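Local coordinates for protein type III pantothenate kinase (PDB 2NRH) that probably phosphorylates pantothenate with ATP, the first step of coenzyme A biosynthesis, as a homodimeric type III pantothenate kinase, at residues Ala13-Leu16 against Tyr21-Leu24; Ile38-Val43 against Glu49-Gln54; Leu171-Thr174 against Phe180-Asn183. The protein carries 2 engineered substitutions. One frame throughout, in Å; residues are numbered along the deposited sequence.

Contact 1: residues Ala13-Leu16 against Tyr21-Leu24; sequences ANFL and YFTL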
loop_
_atom_site.group_PDB
_atom_site.type_symbol
_atom_site.label_atom_id
_atom_site.label_comp_id
_atom_site.label_asym_id
_atom_site.label_seq_id
_atom_site.Cartn_x
_atom_site.Cartn_y
_atom_site.Cartn_z
ATOM N N ALA B 13 0.753 15.629 -18.481
ATOM C CA ALA B 13 0.018 16.884 -18.449
ATOM C C ALA B 13 -1.312 16.520 -19.108
ATOM O O ALA B 13 -1.355 15.964 -20.218
ATOM C CB ALA B 13 0.747 17.979 -19.175
ATOM N N ASN B 14 -2.378 16.741 -18.350
ATOM C CA ASN B 14 -3.722 16.572 -18.798
ATOM C C ASN B 14 -4.261 17.937 -19.183
ATOM O O ASN B 14 -4.183 18.890 -18.405
ATOM C CB ASN B 14 -4.552 15.970 -17.675
ATOM C CG ASN B 14 -3.910 14.726 -17.070
ATOM O OD1 ASN B 14 -3.877 14.588 -15.827
ATOM N ND2 ASN B 14 -3.413 13.797 -17.928
ATOM N N PHE B 15 -4.781 18.010 -20.406
ATOM C CA PHE B 15 -5.359 19.234 -20.988
ATOM C C PHE B 15 -6.873 19.118 -21.125
ATOM O O PHE B 15 -7.398 18.027 -21.304
ATOM C CB PHE B 15 -4.824 19.405 -22.397
ATOM C CG PHE B 15 -3.399 19.815 -22.469
ATOM C CD1 PHE B 15 -3.069 21.162 -22.572
ATOM C CD2 PHE B 15 -2.383 18.856 -22.440
ATOM C CE1 PHE B 15 -1.741 21.548 -22.659
ATOM C CE2 PHE B 15 -1.059 19.219 -22.522
ATOM C CZ PHE B 15 -0.723 20.588 -22.655
ATOM N N LEU B 16 -7.556 20.254 -21.074
ATOM C CA LEU B 16 -8.981 20.348 -21.440
ATOM C C LEU B 16 -9.239 21.611 -22.298
ATOM O O LEU B 16 -8.776 22.706 -21.952
ATOM C CB LEU B 16 -9.876 20.338 -20.210
ATOM C CG LEU B 16 -11.414 20.323 -20.374
ATOM C CD1 LEU B 16 -11.893 19.011 -20.964
ATOM C CD2 LEU B 16 -12.198 20.619 -19.079
ATOM N N TYR B 21 -10.807 16.500 -23.808
ATOM C CA TYR B 21 -9.798 16.102 -22.840
ATOM C C TYR B 21 -8.699 15.297 -23.503
ATOM O O TYR B 21 -8.983 14.328 -24.212
ATOM C CB TYR B 21 -10.469 15.283 -21.732
ATOM C CG TYR B 21 -9.584 14.772 -20.609
ATOM C CD1 TYR B 21 -9.495 15.470 -19.410
ATOM C CD2 TYR B 21 -8.885 13.547 -20.718
ATOM C CE1 TYR B 21 -8.704 15.013 -18.351
ATOM C CE2 TYR B 21 -8.084 13.064 -19.646
ATOM C CZ TYR B 21 -8.008 13.824 -18.466
ATOM O OH TYR B 21 -7.249 13.411 -17.380
ATOM N N PHE B 22 -7.441 15.686 -23.272
ATOM C CA PHE B 22 -6.325 14.882 -23.741
ATOM C C PHE B 22 -5.129 14.847 -22.801
ATOM O O PHE B 22 -4.947 15.747 -21.966
ATOM C CB PHE B 22 -5.921 15.225 -25.188
ATOM C CG PHE B 22 -5.314 16.605 -25.367
ATOM C CD1 PHE B 22 -3.925 16.763 -25.483
ATOM C CD2 PHE B 22 -6.125 17.730 -25.466
ATOM C CE1 PHE B 22 -3.357 18.022 -25.665
ATOM C CE2 PHE B 22 -5.546 19.021 -25.685
ATOM C CZ PHE B 22 -4.174 19.150 -25.778
ATOM N N THR B 23 -4.321 13.811 -22.960
ATOM C CA THR B 23 -3.162 13.629 -22.134
ATOM C C THR B 23 -1.895 13.567 -22.952
ATOM O O THR B 23 -1.827 12.806 -23.931
ATOM C CB THR B 23 -3.282 12.380 -21.239
ATOM O OG1 THR B 23 -4.371 12.581 -20.341
ATOM C CG2 THR B 23 -2.036 12.201 -20.403
ATOM N N LEU B 24 -0.914 14.402 -22.576
ATOM C CA LEU B 24 0.456 14.256 -23.105
ATOM C C LEU B 24 1.450 13.749 -22.030
ATOM O O LEU B 24 1.271 14.010 -20.843
ATOM C CB LEU B 24 0.969 15.576 -23.701
ATOM C CG LEU B 24 0.017 16.373 -24.573
ATOM C CD1 LEU B 24 0.622 17.783 -24.844
ATOM C CD2 LEU B 24 -0.270 15.636 -25.858
#
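One face of the Phe22 ring carries Phe15 CB, which sits 3.5 Å from the Phe22 ring centroid and 19° off its normal, a CH-pi contact. Leu24 CD2 lies at the edge of the Phe22 ring, in its plane. The Phe15 ring runs nearly parallel to that of Phe22, with planes 4° apart, but it is slid so far that the two barely overlap. With CG between its backbone N and carbonyl carbon (chi1 68°), the Phe22 ring presents a face to Phe15 CB. Farther along, Phe15 CE2 packs tightly against Leu24 CD1 at 3.2 Å.

The segments form a beta hairpin at the edge of the first sheet of an actin-like (ASKHA) kinase fold. Phe15 and Phe22 are a hydrogen-bonded antiparallel pair: Phe15 N to Phe22 O is 2.8 Å and Phe22 N to Phe15 O is 3.1 Å. Ala13 and Leu24 make the second such pair. Phe32 and Phe29 extend the apolar cluster around Phe15.

The other sheet face is more polar. Asn14 and Tyr21 lie side by side there, with Asn14 CG 3.6 Å from Tyr21 OH. Asn14 ND2 gives a weak, bent bond to Thr23 OG1 at 2.9 Å. Ala13 and Asn14 belong to the predicted ATP-binding loop and strand, and a sulfate ion, probably from the crystallisation liquor, lies about 4 Å from the Asn14 side chain.

Contact 2: residues Ile38-Val43 against Glu49-Gln54; sequences IFYINV and EHLKNQ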
loop_
_atom_site.group_PDB
_atom_site.type_symbol
_atom_site.label_atom_id
_atom_site.label_comp_id
_atom_site.label_asym_id
_atom_site.label_seq_id
_atom_site.Cartn_x
_atom_site.Cartn_y
_atom_site.Cartn_z
ATOM N N ILE B 38 -2.920 29.452 -22.092
ATOM C CA ILE B 38 -3.137 28.238 -21.353
ATOM C C ILE B 38 -3.082 28.514 -19.845
ATOM O O ILE B 38 -2.048 28.916 -19.322
ATOM C CB ILE B 38 -2.110 27.133 -21.734
ATOM C CG1 ILE B 38 -2.215 26.795 -23.235
ATOM C CG2 ILE B 38 -2.349 25.904 -20.864
ATOM C CD1 ILE B 38 -1.086 25.856 -23.831
ATOM N N PHE B 39 -4.198 28.271 -19.166
ATOM C CA PHE B 39 -4.266 28.279 -17.696
ATOM C C PHE B 39 -3.773 26.982 -17.100
ATOM O O PHE B 39 -4.075 25.915 -17.603
ATOM C CB PHE B 39 -5.691 28.581 -17.275
ATOM C CG PHE B 39 -6.176 29.898 -17.827
ATOM C CD1 PHE B 39 -5.827 31.114 -17.184
ATOM C CD2 PHE B 39 -6.895 29.950 -19.024
ATOM C CE1 PHE B 39 -6.238 32.370 -17.693
ATOM C CE2 PHE B 39 -7.313 31.210 -19.539
ATOM C CZ PHE B 39 -6.979 32.417 -18.853
ATOM N N TYR B 40 -2.963 27.042 -16.056
ATOM C CA TYR B 40 -2.400 25.812 -15.576
ATOM C C TYR B 40 -2.293 25.739 -14.063
ATOM O O TYR B 40 -2.304 26.766 -13.389
ATOM C CB TYR B 40 -1.052 25.557 -16.253
ATOM C CG TYR B 40 0.095 26.362 -15.719
ATOM C CD1 TYR B 40 0.914 25.842 -14.722
ATOM C CD2 TYR B 40 0.384 27.656 -16.214
ATOM C CE1 TYR B 40 2.005 26.572 -14.209
ATOM C CE2 TYR B 40 1.473 28.395 -15.711
ATOM C CZ TYR B 40 2.282 27.846 -14.715
ATOM O OH TYR B 40 3.350 28.547 -14.198
ATOM N N ILE B 41 -2.204 24.509 -13.555
ATOM C CA ILE B 41 -1.563 24.180 -12.259
ATOM C C ILE B 41 -0.446 23.114 -12.494
ATOM O O ILE B 41 -0.471 22.324 -13.450
ATOM C CB ILE B 41 -2.570 23.677 -11.254
ATOM C CG1 ILE B 41 -3.147 22.318 -11.686
ATOM C CG2 ILE B 41 -3.685 24.727 -11.022
ATOM C CD1 ILE B 41 -4.139 21.761 -10.716
ATOM N N ASN B 42 0.539 23.088 -11.613
ATOM C CA ASN B 42 1.714 22.237 -11.817
ATOM C C ASN B 42 2.272 21.755 -10.477
ATOM O O ASN B 42 2.423 22.551 -9.569
ATOM C CB ASN B 42 2.777 23.016 -12.628
ATOM C CG ASN B 42 4.112 22.324 -12.618
ATOM O OD1 ASN B 42 4.216 21.157 -13.011
ATOM N ND2 ASN B 42 5.150 23.034 -12.174
ATOM N N VAL B 43 2.534 20.447 -10.368
ATOM C CA VAL B 43 3.226 19.867 -9.203
ATOM C C VAL B 43 4.626 19.406 -9.594
ATOM O O VAL B 43 5.388 18.971 -8.786
ATOM C CB VAL B 43 2.446 18.648 -8.525
ATOM C CG1 VAL B 43 1.100 19.098 -8.000
ATOM C CG2 VAL B 43 2.344 17.423 -9.471
ATOM N N GLU B 49 10.859 26.358 -14.347
ATOM C CA GLU B 49 11.599 27.267 -15.225
ATOM C C GLU B 49 10.984 27.311 -16.635
ATOM O O GLU B 49 10.771 28.369 -17.245
ATOM C CB GLU B 49 13.033 26.754 -15.339
ATOM C CG GLU B 49 14.117 27.644 -14.725
ATOM C CD GLU B 49 14.940 28.398 -15.791
ATOM O OE1 GLU B 49 14.343 29.197 -16.559
ATOM O OE2 GLU B 49 16.187 28.206 -15.839
ATOM N N HIS B 50 10.736 26.123 -17.163
ATOM C CA HIS B 50 10.123 26.016 -18.451
ATOM C C HIS B 50 8.823 26.774 -18.532
ATOM O O HIS B 50 8.576 27.450 -19.503
ATOM C CB HIS B 50 9.890 24.566 -18.844
ATOM C CG HIS B 50 9.181 24.430 -20.156
ATOM N ND1 HIS B 50 9.841 24.497 -21.364
ATOM C CD2 HIS B 50 7.862 24.282 -20.450
ATOM C CE1 HIS B 50 8.962 24.349 -22.345
ATOM N NE2 HIS B 50 7.756 24.210 -21.816
ATOM N N LEU B 51 7.986 26.647 -17.519
ATOM C CA LEU B 51 6.651 27.247 -17.563
ATOM C C LEU B 51 6.752 28.749 -17.553
ATOM O O LEU B 51 5.993 29.404 -18.265
ATOM C CB LEU B 51 5.772 26.757 -16.420
ATOM C CG LEU B 51 5.341 25.282 -16.556
ATOM C CD1 LEU B 51 5.005 24.743 -15.199
ATOM C CD2 LEU B 51 4.182 25.139 -17.496
ATOM N N LYS B 52 7.709 29.266 -16.761
ATOM C CA LYS B 52 7.998 30.701 -16.651
ATOM C C LYS B 52 8.458 31.325 -17.953
ATOM O O LYS B 52 8.232 32.487 -18.183
ATOM C CB LYS B 52 9.053 30.950 -15.593
ATOM C CG LYS B 52 8.780 32.213 -14.802
ATOM C CD LYS B 52 10.049 33.065 -14.470
ATOM C CE LYS B 52 9.648 34.463 -13.913
ATOM N NZ LYS B 52 9.312 35.481 -15.014
ATOM N N ASN B 53 9.101 30.533 -18.799
ATOM C CA ASN B 53 9.558 30.971 -20.103
ATOM C C ASN B 53 8.449 30.998 -21.146
ATOM O O ASN B 53 8.597 31.674 -22.167
ATOM C CB ASN B 53 10.752 30.125 -20.596
ATOM C CG ASN B 53 11.930 30.121 -19.609
ATOM O OD1 ASN B 53 11.999 30.946 -18.686
ATOM N ND2 ASN B 53 12.847 29.183 -19.792
ATOM N N GLN B 54 7.349 30.279 -20.902
ATOM C CA GLN B 54 6.179 30.264 -21.814
ATOM C C GLN B 54 5.207 31.339 -21.372
ATOM O O GLN B 54 4.481 31.156 -20.401
ATOM C CB GLN B 54 5.445 28.929 -21.788
ATOM C CG GLN B 54 6.296 27.662 -21.946
ATOM C CD GLN B 54 7.440 27.811 -22.957
ATOM O OE1 GLN B 54 7.208 28.084 -24.119
ATOM N NE2 GLN B 54 8.676 27.600 -22.506
#
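Beside Leu51, whose side chain meets Tyr40 and Asn42, the carbonyl oxygen of His50 takes one good bond and two weak ones. Gln54 NE2 donates to His50 O at 3.0 Å, while the backbone N atoms of Asn53 and Gln54 give it the weak bonds. Gln54 NE2 also lies over one face of the His50 ring, toward its rim. These bonds are local to residues 50-54.

On the helix side Leu51 alone makes the contact, with Tyr40 and Asn42 on the strand. Its CD2 sits over the centre of the Tyr40 ring, 4.2 Å from the centroid and 12° off the normal, a CH-pi contact. Leu51 CD1 touches Tyr40 CE1 at 3.7 Å. Strand 38-42, helix 48-53 and strand 57-59 form a beta-alpha-beta crossover unit, and Leu51 is a residue by which this helix packs on the sheet. It also touches Ile8 and Phe57 of the strands that flank 38-42.

Leu51 CD1 also lies 3.5 Å from Asn42 ND2, an apolar methyl against an amide. Asn42 CG is anti to its backbone N (chi1 168°), and CB, CG and ND2 all lie near Leu51 CD1. Asn42 OD1 accepts a hydrogen bond from Asn44 N in the loop that follows the strand.

Contact 3: residues Leu171-Thr174 against Phe180-Asn183; sequences LYFT and FLAN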
loop_
_atom_site.group_PDB
_atom_site.type_symbol
_atom_site.label_atom_id
_atom_site.label_comp_id
_atom_site.label_asym_id
_atom_site.label_seq_id
_atom_site.Cartn_x
_atom_site.Cartn_y
_atom_site.Cartn_z
ATOM N N LEU B 171 -18.778 10.767 -1.010
ATOM C CA LEU B 171 -17.491 10.510 -1.652
ATOM C C LEU B 171 -17.477 11.023 -3.054
ATOM O O LEU B 171 -18.439 10.830 -3.794
ATOM C CB LEU B 171 -17.211 9.039 -1.754
ATOM C CG LEU B 171 -16.596 8.364 -0.557
ATOM C CD1 LEU B 171 -16.919 6.886 -0.619
ATOM C CD2 LEU B 171 -15.140 8.604 -0.623
ATOM N N TYR B 172 -16.374 11.680 -3.416
ATOM C CA TYR B 172 -16.134 12.038 -4.776
ATOM C C TYR B 172 -14.838 11.315 -5.171
ATOM O O TYR B 172 -13.935 11.143 -4.316
ATOM C CB TYR B 172 -16.044 13.548 -4.883
ATOM C CG TYR B 172 -17.300 14.251 -4.356
ATOM C CD1 TYR B 172 -18.301 14.647 -5.234
ATOM C CD2 TYR B 172 -17.490 14.477 -2.989
ATOM C CE1 TYR B 172 -19.395 15.262 -4.802
ATOM C CE2 TYR B 172 -18.610 15.091 -2.528
ATOM C CZ TYR B 172 -19.571 15.475 -3.445
ATOM O OH TYR B 172 -20.716 16.113 -3.051
ATOM N N PHE B 173 -14.787 10.854 -6.427
ATOM C CA PHE B 173 -13.701 10.044 -6.918
ATOM C C PHE B 173 -13.278 10.618 -8.240
ATOM O O PHE B 173 -14.117 11.153 -8.969
ATOM C CB PHE B 173 -14.126 8.578 -7.157
ATOM C CG PHE B 173 -13.970 7.695 -5.969
ATOM C CD1 PHE B 173 -12.761 7.060 -5.709
ATOM C CD2 PHE B 173 -15.035 7.482 -5.112
ATOM C CE1 PHE B 173 -12.607 6.228 -4.568
ATOM C CE2 PHE B 173 -14.895 6.669 -4.007
ATOM C CZ PHE B 173 -13.661 6.029 -3.733
ATOM N N THR B 174 -11.976 10.517 -8.529
ATOM C CA THR B 174 -11.413 11.017 -9.803
ATOM C C THR B 174 -10.150 10.248 -10.097
ATOM O O THR B 174 -9.723 9.415 -9.286
ATOM C CB THR B 174 -11.184 12.610 -9.830
ATOM O OG1 THR B 174 -10.915 13.057 -11.167
ATOM C CG2 THR B 174 -10.079 13.085 -8.886
ATOM N N PHE B 180 -13.324 2.519 -10.847
ATOM C CA PHE B 180 -13.125 1.247 -10.210
ATOM C C PHE B 180 -13.307 1.286 -8.679
ATOM O O PHE B 180 -14.058 0.476 -8.087
ATOM C CB PHE B 180 -11.769 0.725 -10.594
ATOM C CG PHE B 180 -11.365 -0.447 -9.807
ATOM C CD1 PHE B 180 -12.011 -1.669 -9.979
ATOM C CD2 PHE B 180 -10.349 -0.351 -8.881
ATOM C CE1 PHE B 180 -11.630 -2.747 -9.237
ATOM C CE2 PHE B 180 -10.016 -1.417 -8.147
ATOM C CZ PHE B 180 -10.641 -2.612 -8.331
ATOM N N LEU B 181 -12.664 2.250 -8.027
ATOM C CA LEU B 181 -12.806 2.378 -6.565
ATOM C C LEU B 181 -14.206 2.863 -6.154
ATOM O O LEU B 181 -14.764 2.371 -5.185
ATOM C CB LEU B 181 -11.741 3.290 -5.994
ATOM C CG LEU B 181 -10.303 2.749 -6.106
ATOM C CD1 LEU B 181 -9.415 3.819 -5.531
ATOM C CD2 LEU B 181 -10.115 1.383 -5.365
ATOM N N ALA B 182 -14.773 3.794 -6.926
ATOM C CA ALA B 182 -16.112 4.314 -6.664
ATOM C C ALA B 182 -17.176 3.168 -6.581
ATOM O O ALA B 182 -17.972 3.104 -5.627
ATOM C CB ALA B 182 -16.464 5.308 -7.717
ATOM N N ASN B 183 -17.127 2.241 -7.549
ATOM C CA ASN B 183 -18.035 1.101 -7.636
ATOM C C ASN B 183 -18.142 0.286 -6.371
ATOM O O ASN B 183 -19.141 -0.369 -6.183
ATOM C CB ASN B 183 -17.751 0.232 -8.856
ATOM C CG ASN B 183 -17.921 0.994 -10.143
ATOM O OD1 ASN B 183 -18.516 2.057 -10.133
ATOM N ND2 ASN B 183 -17.358 0.499 -11.250
#
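Strand 171-174 runs past helix 178-182 with Phe173 and Ala182 as the closest residues, their CA atoms 6.2 Å apart. The two belong to a beta-alpha-beta unit completed by strand 188-190, in the second sheet of the actin-like (ASKHA) kinase fold. Strand 171-174 lies inside that sheet. Its backbone bonds on one side to Val88 and Val90 of strand 87-92, and on the other to Ile189 and Asp191.

The side-chain contacts are apolar, and the Phe173 ring also faces a peptide group. Ala182 N stands 3.8 Å above the ring plane, over its centre. Leu181 C is above the same face, nearer the rim. The peptide link between Leu181 and Ala182 is thus laid across the aromatic face, its plane nearly parallel to the ring. The chi1 of Phe173, -89°, is well off staggered, and with it the ring turns this face to the peptide.

The two helix residues meet different parts of the ring. Leu181 CB approaches Phe173 CE1 at 3.4 Å, and its side chain crosses that of Phe173 at about a right angle. Ala182 CB meets Phe173 CD2 at 3.7 Å, above the same face, at the opposite side of the ring perimeter from CE1.

Phe173 also touches Ile162 of helix 146-165, Phe185, Val90 and Tyr190, so it is enclosed by strands, helix and loop, while Leu181 reaches Ile158 and Ala92. Next in the strand, Thr174 OG1 is hydrogen-bonded to Asp191 O, and the Thr174 side chain rests on Asp91, a predicted potassium ligand.

On the side of the ring next to CD2, Phe173 CE2 lies 3.8 Å from Ala182 CA.

Contacts 1 and 2 build on the same sheet, with centres about 14 Å apart. Contact 3 belongs to the second sheet, and its centre is about 29 Å from that of contact 2, on the opposite side of the chain's centre. Contact 1 joins two neighbouring strands at a sheet edge, is only partly buried, and combines backbone hydrogen bonds with an aromatic side and a polar side. Contacts 2 and 3 are buried and pack a helix on a strand. Each is part of a beta-alpha-beta unit, and each sets an aromatic ring of the strand against a leucine-bearing helix turn, by a methyl over the ring in contact 2 and by a peptide in contact 3.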